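PDB 2W2K: D-mandelate dehydrogenase from Rhodotorula graminis, which probably catalyses the NAD(P)-dependent interconversion of D-mandelate and its 2-keto acid, as a member of the D-isomer specific 2-hydroxyacid dehydrogenase family. Local coordinates for residues H37-K41 with Y67-L73. Sequence-based numbering, arbitrary orientation.
Sequences HDGFK and YPWNADL
His37 lays its imidazole against the loop that leads into helix 71-74, and Pro68, which follows a cis peptide bond, sets its CD over one face of the ring. This is a CH-pi interaction: Pro68 CD sits 3.9 Å from the ring centroid, 22° off the normal, while Asn70 OD1 approaches the edge of the imidazole. His37 CE1 also comes within 3.0 Å of Pro68 O, whereas ND1 is hydrogen-bonded to the backbone oxygen of Ser66, which, with Pro68 over the face, would restrict the ring's rotation. One helical turn on, Phe40 has its CG anti to the backbone N (chi1 -176°), which carries the ring inward to Trp69. The two aromatic planes are inclined at 55°, with Phe40 CE2 3.7 Å from Trp69 CZ2. Leu73 reaches both rings and the imidazole: CD1 touches His37 CE1 and the edge of the Phe40 ring, CD2 lies over a face of the indole, offset toward its rim. Lys41 passes its CG and CD obliquely over Leu73 CA and CB, then bends at chi3 to bring NZ 2.8 Å from Asp72 OD2, a salt bridge on the anti side of the carboxylate. Were Lys41 replaced by alanine, Asp72 would be likely to lose this charge partner and Leu73 part of its cover. Asn70 caps helix 71-74 by accepting from Leu73 N. Helix 37-45, after strand 28-31, thus meets the connection between parallel strands 54-57 and 83-86, and Trp69 also meets Phe84 of strand 83-86.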
loop_
_atom_site.group_PDB
_atom_site.type_symbol
_atom_site.label_atom_id
_atom_site.label_comp_id
_atom_site.label_asym_id
_atom_site.label_seq_id
_atom_site.Cartn_x
_atom_site.Cartn_y
_atom_site.Cartn_z
ATOM N N HIS B 37 27.005 7.907 -28.195
ATOM C CA HIS B 37 26.519 6.919 -29.158
ATOM C C HIS B 37 27.309 6.929 -30.481
ATOM O O HIS B 37 27.702 5.856 -31.006
ATOM C CB HIS B 37 25.018 7.134 -29.417
ATOM C CG HIS B 37 24.513 6.492 -30.680
ATOM N ND1 HIS B 37 24.056 5.189 -30.731
ATOM C CD2 HIS B 37 24.384 6.983 -31.939
ATOM C CE1 HIS B 37 23.670 4.908 -31.965
ATOM N NE2 HIS B 37 23.874 5.975 -32.721
ATOM N N ASP B 38 27.507 8.125 -31.050
ATOM C CA ASP B 38 28.222 8.230 -32.331
ATOM C C ASP B 38 29.689 7.787 -32.169
ATOM O O ASP B 38 30.264 7.173 -33.082
ATOM C CB ASP B 38 28.139 9.658 -32.923
ATOM C CG ASP B 38 26.832 9.909 -33.734
ATOM O OD1 ASP B 38 26.140 8.960 -34.199
ATOM O OD2 ASP B 38 26.506 11.092 -33.922
ATOM N N GLY B 39 30.280 8.112 -31.019
ATOM C CA GLY B 39 31.649 7.689 -30.681
ATOM C C GLY B 39 31.816 6.167 -30.547
ATOM O O GLY B 39 32.871 5.626 -30.919
ATOM N N PHE B 40 30.776 5.490 -30.035
ATOM C CA PHE B 40 30.718 3.994 -29.932
ATOM C C PHE B 40 30.609 3.348 -31.308
ATOM O O PHE B 40 31.277 2.347 -31.584
ATOM C CB PHE B 40 29.531 3.565 -29.036
ATOM C CG PHE B 40 29.428 2.056 -28.764
ATOM C CD1 PHE B 40 30.490 1.335 -28.185
ATOM C CD2 PHE B 40 28.245 1.388 -29.034
ATOM C CE1 PHE B 40 30.364 -0.052 -27.908
ATOM C CE2 PHE B 40 28.090 -0.002 -28.762
ATOM C CZ PHE B 40 29.158 -0.719 -28.208
ATOM N N LYS B 41 29.774 3.912 -32.189
ATOM C CA LYS B 41 29.694 3.391 -33.569
ATOM C C LYS B 41 31.061 3.473 -34.251
ATOM O O LYS B 41 31.444 2.568 -35.007
ATOM C CB LYS B 41 28.639 4.134 -34.419
ATOM C CG LYS B 41 27.182 3.883 -34.009
ATOM C CD LYS B 41 26.184 4.296 -35.147
ATOM C CE LYS B 41 26.379 5.775 -35.583
ATOM N NZ LYS B 41 25.428 6.192 -36.695
ATOM N N TYR B 67 22.819 4.118 -26.637
ATOM C CA TYR B 67 21.508 4.032 -27.301
ATOM C C TYR B 67 21.388 5.039 -28.488
ATOM O O TYR B 67 21.993 6.115 -28.446
ATOM C CB TYR B 67 20.348 4.300 -26.328
ATOM C CG TYR B 67 20.123 3.378 -25.127
ATOM C CD1 TYR B 67 20.809 2.161 -24.964
ATOM C CD2 TYR B 67 19.196 3.745 -24.142
ATOM C CE1 TYR B 67 20.568 1.333 -23.816
ATOM C CE2 TYR B 67 18.951 2.945 -23.026
ATOM C CZ TYR B 67 19.642 1.744 -22.866
ATOM O OH TYR B 67 19.377 0.986 -21.746
ATOM N N PRO B 68 20.609 4.687 -29.531
ATOM C CA PRO B 68 19.908 3.413 -29.738
ATOM C C PRO B 68 20.828 2.345 -30.336
ATOM O O PRO B 68 21.827 2.683 -31.010
ATOM C CB PRO B 68 18.819 3.780 -30.760
ATOM C CG PRO B 68 19.471 4.866 -31.606
ATOM C CD PRO B 68 20.341 5.644 -30.632
ATOM N N TRP B 69 20.492 1.081 -30.075
ATOM C CA TRP B 69 21.055 -0.063 -30.810
ATOM C C TRP B 69 20.241 -0.221 -32.110
ATOM O O TRP B 69 19.418 -1.137 -32.264
ATOM C CB TRP B 69 21.103 -1.342 -29.912
ATOM C CG TRP B 69 22.283 -1.307 -28.929
ATOM C CD1 TRP B 69 22.462 -0.419 -27.877
ATOM C CD2 TRP B 69 23.448 -2.166 -28.919
ATOM N NE1 TRP B 69 23.653 -0.683 -27.230
ATOM C CE2 TRP B 69 24.277 -1.739 -27.849
ATOM C CE3 TRP B 69 23.881 -3.233 -29.723
ATOM C CZ2 TRP B 69 25.516 -2.352 -27.559
ATOM C CZ3 TRP B 69 25.118 -3.859 -29.415
ATOM C CH2 TRP B 69 25.912 -3.404 -28.350
ATOM N N ASN B 70 20.462 0.721 -33.033
ATOM C CA ASN B 70 19.788 0.715 -34.338
ATOM C C ASN B 70 20.503 -0.159 -35.380
ATOM O O ASN B 70 21.584 -0.713 -35.110
ATOM C CB ASN B 70 19.550 2.167 -34.872
ATOM C CG ASN B 70 20.840 2.992 -35.040
ATOM O OD1 ASN B 70 21.961 2.491 -34.927
ATOM N ND2 ASN B 70 20.671 4.281 -35.336
ATOM N N ALA B 71 19.903 -0.279 -36.565
ATOM C CA ALA B 71 20.513 -1.022 -37.687
ATOM C C ALA B 71 21.954 -0.577 -38.035
ATOM O O ALA B 71 22.817 -1.441 -38.311
ATOM C CB ALA B 71 19.615 -0.941 -38.930
ATOM N N ASP B 72 22.210 0.741 -38.056
ATOM C CA ASP B 72 23.558 1.262 -38.394
ATOM C C ASP B 72 24.635 0.841 -37.376
ATOM O O ASP B 72 25.719 0.424 -37.772
ATOM C CB ASP B 72 23.586 2.792 -38.588
ATOM C CG ASP B 72 24.915 3.287 -39.216
ATOM O OD1 ASP B 72 25.263 2.859 -40.344
ATOM O OD2 ASP B 72 25.623 4.095 -38.590
ATOM N N LEU B 73 24.333 0.986 -36.080
ATOM C CA LEU B 73 25.237 0.511 -35.006
ATOM C C LEU B 73 25.510 -1.006 -35.131
ATOM O O LEU B 73 26.680 -1.457 -35.107
ATOM C CB LEU B 73 24.639 0.877 -33.625
ATOM C CG LEU B 73 25.450 0.553 -32.346
ATOM C CD1 LEU B 73 25.085 1.456 -31.204
ATOM C CD2 LEU B 73 25.259 -0.929 -31.931
#